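Local coordinates for protein TRAS1 ORF2p (Bombyx mori, PDB 1WDU) that forms the N-terminal endonuclease domain of a telomere-specific non-LTR retrotransposon protein and probably cuts DNA as other DNase I-like nucleases do, at residues G109-R113 against A114-T118; L37-E40 against A41-K45. The protein carries 1 engineered substitution. All blocks are in the same frame, centred on the assembly; numbering follows the deposited sequence.

Both contacts are local and join neighbouring parts of the chain. Contact 1 is the tip of the beta hairpin made by strands 105-111 and 116-123. Contact 2 is the last turns of helix 31-44. They share no element. Their centres lie about 22 Å apart, with nearest atoms about 12 Å apart. Each is partly buried. Contact 1 has an inner side of Ile110, Trp115 and Ile117, and an outer salt bridge. Contact 2 buries Leu37 and Ala41 while Ile39, Ala42 and Thr43 stay exposed. In contact 1 cross-strand backbone bonds and a tryptophan ring dominate. In contact 2 the bonds run along the helix, with a salt bridge at its side whose hydrogen bond is weak.

Contact 1: residues G109-R113 against A114-T118; sequences GIRTR and AWEIT
Trp115 O is held from the opposite arm of the hairpin. Thr112 N donates to Trp115 O at 2.8 Å, nearly straight (168°), and Arg111 CA adds a CA-H...O contact. In return, Trp115 N bonds weakly to both Thr112 O and Thr112 OG1. Further along, Ile110 and Ile117 form an antiparallel hydrogen-bonded pair. Ile110 N reaches Ile117 O at 2.8 Å, and Ile117 N reaches Ile110 O at the same length.

The Trp115 ring is sandwiched. Thr112 has OG1 between its backbone N and carbonyl carbon (chi1 63°). This sets Thr112 OG1 over one ring face, toward the rim, 3.4 Å from Trp115 CE3, with Ala114 CB on the same face. Ile117 CD1 covers the centre of the other face. Ile110 CG1 comes obliquely to Trp115 CZ3 at 4.0 Å. Outside the hairpin, Trp115 NE1 bonds to Arg242 O, and Tyr20 meets the ring edge-to-face.

Arg111 and Glu116 stand on the other side of the hairpin. Arg111 NH1 meets the anti side of Glu116 OE1 at 3.1 Å in a salt bridge, tilted out of the carboxylate plane, with the flat groups 87° apart. This is a beta hairpin turning through Arg113 and Ala114, between strands 93-96 and 149-154 of a mixed sheet in the four-layered alpha/beta sandwich.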
loop_
_atom_site.group_PDB
_atom_site.type_symbol
_atom_site.label_atom_id
_atom_site.label_comp_id
_atom_site.label_asym_id
_atom_site.label_seq_id
_atom_site.Cartn_x
_atom_site.Cartn_y
_atom_site.Cartn_z
ATOM N N GLY A 109 -10.260 7.020 3.534
ATOM C CA GLY A 109 -9.756 8.261 4.089
ATOM C C GLY A 109 -9.625 8.162 5.605
ATOM O O GLY A 109 -10.391 7.442 6.250
ATOM N N ILE A 110 -8.627 8.844 6.163
ATOM C CA ILE A 110 -8.413 8.892 7.610
ATOM C C ILE A 110 -8.360 10.375 7.955
ATOM O O ILE A 110 -7.823 11.187 7.193
ATOM C CB ILE A 110 -7.091 8.219 8.069
ATOM C CG1 ILE A 110 -5.905 8.766 7.272
ATOM C CG2 ILE A 110 -7.202 6.695 7.954
ATOM C CD1 ILE A 110 -4.579 8.146 7.691
ATOM N N ARG A 111 -8.906 10.732 9.107
ATOM C CA ARG A 111 -8.959 12.129 9.494
ATOM C C ARG A 111 -8.623 12.366 10.959
ATOM O O ARG A 111 -8.976 11.566 11.824
ATOM C CB ARG A 111 -10.364 12.655 9.178
ATOM C CG ARG A 111 -10.662 14.066 9.631
ATOM C CD ARG A 111 -12.164 14.306 9.576
ATOM N NE ARG A 111 -12.566 15.538 10.253
ATOM C CZ ARG A 111 -12.350 16.763 9.780
ATOM N NH1 ARG A 111 -11.734 16.930 8.615
ATOM N NH2 ARG A 111 -12.752 17.823 10.475
ATOM N N THR A 112 -7.920 13.465 11.212
ATOM C CA THR A 112 -7.537 13.899 12.558
ATOM C C THR A 112 -7.570 15.430 12.521
ATOM O O THR A 112 -7.772 16.019 11.456
ATOM C CB THR A 112 -6.102 13.453 12.947
ATOM O OG1 THR A 112 -5.148 14.057 12.065
ATOM C CG2 THR A 112 -5.969 11.943 12.874
ATOM N N ARG A 113 -7.381 16.074 13.672
ATOM C CA ARG A 113 -7.381 17.540 13.726
ATOM C C ARG A 113 -6.324 18.080 12.767
ATOM O O ARG A 113 -6.538 19.074 12.070
ATOM C CB ARG A 113 -7.050 18.045 15.140
ATOM C CG ARG A 113 -8.244 18.371 16.042
ATOM C CD ARG A 113 -8.789 17.141 16.752
ATOM N NE ARG A 113 -9.326 17.474 18.072
ATOM C CZ ARG A 113 -9.782 16.578 18.945
ATOM N NH1 ARG A 113 -9.774 15.286 18.637
ATOM N NH2 ARG A 113 -10.230 16.972 20.133
ATOM N N ALA A 114 -5.184 17.396 12.745
ATOM C CA ALA A 114 -4.043 17.764 11.916
ATOM C C ALA A 114 -4.263 17.703 10.405
ATOM O O ALA A 114 -3.746 18.546 9.671
ATOM C CB ALA A 114 -2.854 16.893 12.295
ATOM N N TRP A 115 -5.011 16.709 9.936
ATOM C CA TRP A 115 -5.245 16.561 8.504
ATOM C C TRP A 115 -6.250 15.481 8.130
ATOM O O TRP A 115 -6.828 14.825 8.990
ATOM C CB TRP A 115 -3.918 16.264 7.791
ATOM C CG TRP A 115 -2.995 15.301 8.521
ATOM C CD1 TRP A 115 -1.702 15.542 8.891
ATOM C CD2 TRP A 115 -3.285 13.954 8.943
ATOM N NE1 TRP A 115 -1.169 14.438 9.513
ATOM C CE2 TRP A 115 -2.117 13.449 9.560
ATOM C CE3 TRP A 115 -4.415 13.126 8.859
ATOM C CZ2 TRP A 115 -2.047 12.152 10.093
ATOM C CZ3 TRP A 115 -4.344 11.833 9.388
ATOM C CH2 TRP A 115 -3.167 11.363 9.997
ATOM N N GLU A 116 -6.456 15.319 6.828
ATOM C CA GLU A 116 -7.346 14.294 6.297
ATOM C C GLU A 116 -6.597 13.687 5.118
ATOM O O GLU A 116 -6.292 14.379 4.146
ATOM C CB GLU A 116 -8.668 14.892 5.827
ATOM C CG GLU A 116 -9.740 13.834 5.596
ATOM C CD GLU A 116 -11.099 14.428 5.282
ATOM O OE1 GLU A 116 -11.456 15.445 5.918
ATOM O OE2 GLU A 116 -11.812 13.875 4.413
ATOM N N ILE A 117 -6.300 12.393 5.212
ATOM C CA ILE A 117 -5.549 11.700 4.175
ATOM C C ILE A 117 -6.292 10.543 3.504
ATOM O O ILE A 117 -6.870 9.686 4.173
ATOM C CB ILE A 117 -4.215 11.170 4.766
ATOM C CG1 ILE A 117 -3.388 12.346 5.287
ATOM C CG2 ILE A 117 -3.439 10.380 3.717
ATOM C CD1 ILE A 117 -2.068 11.952 5.889
ATOM N N THR A 118 -6.275 10.532 2.174
ATOM C CA THR A 118 -6.908 9.468 1.410
ATOM C C THR A 118 -5.834 8.393 1.214
ATOM O O THR A 118 -4.767 8.657 0.651
ATOM C CB THR A 118 -7.387 9.980 0.037
ATOM O OG1 THR A 118 -8.284 11.080 0.227
ATOM C CG2 THR A 118 -8.112 8.874 -0.734
#

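Contact 2: residues L37-E40 against A41-K45; sequences LAIE and AATRK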
loop_
_atom_site.group_PDB
_atom_site.type_symbol
_atom_site.label_atom_id
_atom_site.label_comp_id
_atom_site.label_asym_id
_atom_site.label_seq_id
_atom_site.Cartn_x
_atom_site.Cartn_y
_atom_site.Cartn_z
ATOM N N LEU A 37 1.605 -10.351 10.586
ATOM C CA LEU A 37 1.246 -8.957 10.352
ATOM C C LEU A 37 0.604 -8.380 11.623
ATOM O O LEU A 37 0.991 -7.303 12.082
ATOM C CB LEU A 37 0.296 -8.863 9.148
ATOM C CG LEU A 37 0.061 -7.529 8.430
ATOM C CD1 LEU A 37 -1.067 -6.775 9.090
ATOM C CD2 LEU A 37 1.357 -6.711 8.406
ATOM N N ALA A 38 -0.355 -9.106 12.195
ATOM C CA ALA A 38 -1.021 -8.680 13.436
ATOM C C ALA A 38 0.001 -8.463 14.559
ATOM O O ALA A 38 -0.042 -7.455 15.267
ATOM C CB ALA A 38 -2.047 -9.725 13.875
ATOM N N ILE A 39 0.924 -9.410 14.701
ATOM C CA ILE A 39 1.962 -9.343 15.723
ATOM C C ILE A 39 2.867 -8.131 15.564
ATOM O O ILE A 39 3.207 -7.471 16.550
ATOM C CB ILE A 39 2.812 -10.651 15.727
ATOM C CG1 ILE A 39 1.971 -11.802 16.299
ATOM C CG2 ILE A 39 4.094 -10.463 16.546
ATOM C CD1 ILE A 39 2.640 -13.140 16.200
ATOM N N GLU A 40 3.250 -7.837 14.324
ATOM C CA GLU A 40 4.114 -6.698 14.016
ATOM C C GLU A 40 3.421 -5.367 14.285
ATOM O O GLU A 40 4.044 -4.416 14.756
ATOM C CB GLU A 40 4.544 -6.744 12.549
ATOM C CG GLU A 40 5.434 -7.929 12.186
ATOM C CD GLU A 40 6.803 -7.871 12.848
ATOM O OE1 GLU A 40 6.892 -8.114 14.075
ATOM O OE2 GLU A 40 7.788 -7.576 12.133
ATOM N N ALA A 41 2.131 -5.305 13.966
ATOM C CA ALA A 41 1.340 -4.097 14.175
ATOM C C ALA A 41 1.213 -3.819 15.668
ATOM O O ALA A 41 1.277 -2.663 16.101
ATOM C CB ALA A 41 -0.044 -4.257 13.555
ATOM N N ALA A 42 1.018 -4.879 16.450
ATOM C CA ALA A 42 0.906 -4.736 17.901
ATOM C C ALA A 42 2.244 -4.242 18.435
ATOM O O ALA A 42 2.311 -3.232 19.131
ATOM C CB ALA A 42 0.551 -6.073 18.541
ATOM N N THR A 43 3.307 -4.961 18.080
ATOM C CA THR A 43 4.664 -4.635 18.506
ATOM C C THR A 43 5.069 -3.210 18.153
ATOM O O THR A 43 5.445 -2.430 19.028
ATOM C CB THR A 43 5.686 -5.595 17.868
ATOM O OG1 THR A 43 5.368 -6.942 18.231
ATOM C CG2 THR A 43 7.087 -5.265 18.345
ATOM N N ARG A 44 5.002 -2.882 16.865
ATOM C CA ARG A 44 5.359 -1.552 16.384
ATOM C C ARG A 44 4.328 -0.483 16.741
ATOM O O ARG A 44 4.577 0.710 16.557
ATOM C CB ARG A 44 5.530 -1.568 14.871
ATOM C CG ARG A 44 6.832 -2.142 14.386
ATOM C CD ARG A 44 7.034 -1.763 12.933
ATOM N NE ARG A 44 8.420 -1.941 12.515
ATOM C CZ ARG A 44 9.008 -3.119 12.356
ATOM N NH1 ARG A 44 8.328 -4.238 12.575
ATOM N NH2 ARG A 44 10.283 -3.173 11.986
ATOM N N LYS A 45 3.178 -0.912 17.250
ATOM C CA LYS A 45 2.108 0.012 17.602
ATOM C C LYS A 45 1.748 0.809 16.354
ATOM O O LYS A 45 1.734 2.044 16.355
ATOM C CB LYS A 45 2.546 0.940 18.747
ATOM C CG LYS A 45 2.407 0.299 20.135
ATOM C CD LYS A 45 3.067 1.129 21.233
ATOM C CE LYS A 45 4.589 1.122 21.107
ATOM N NZ LYS A 45 5.254 1.891 22.206
#
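Ile39 O accepts two bonds from Thr43. Thr43 N comes at 2.9 Å in the usual helical bond to Ile39 O. Thr43 OG1 lies 2.8 Å from Ile39 O and also donates to it, from the opposite face of the carbonyl plane. It stands well above that plane, away from the directions of the carbonyl lone pairs. The torsion explains this second bond: Thr43 OG1 is anti to its carbonyl carbon and beside its N (chi1 -58°), which points the hydroxyl back to the preceding turn.

The other carbonyls of 37-40 each have an amide four residues on. Ala41 N bonds to Leu37 O, Ala42 N to Ala38 O, and Arg44 N to Glu40 O at 2.8 Å. Lys45 then leaves the helix with a positive phi and is the C-prime residue of a Schellman motif. Its N hydrogen-bonds to Ala42 O, and the amide of the following residue to Ala41 O. The helix is the connection of a beta-alpha-beta unit between strands 20-26 and 48-52. Leu37, Ala41 and Arg44 rest on Leu23 of the first strand.

Glu40 and Arg44 run side by side, one turn apart. The Glu40 chain bends at chi2 (-67°), and Arg44 NH1 stands 3.4 Å from Glu40 OE2 in a salt bridge whose hydrogen bond is weak, with the planes 80° apart. Arg44 NH2 has its stronger partner in Asp226 OD2. With Arg224 also near, the two acids probably balance the close positive charges.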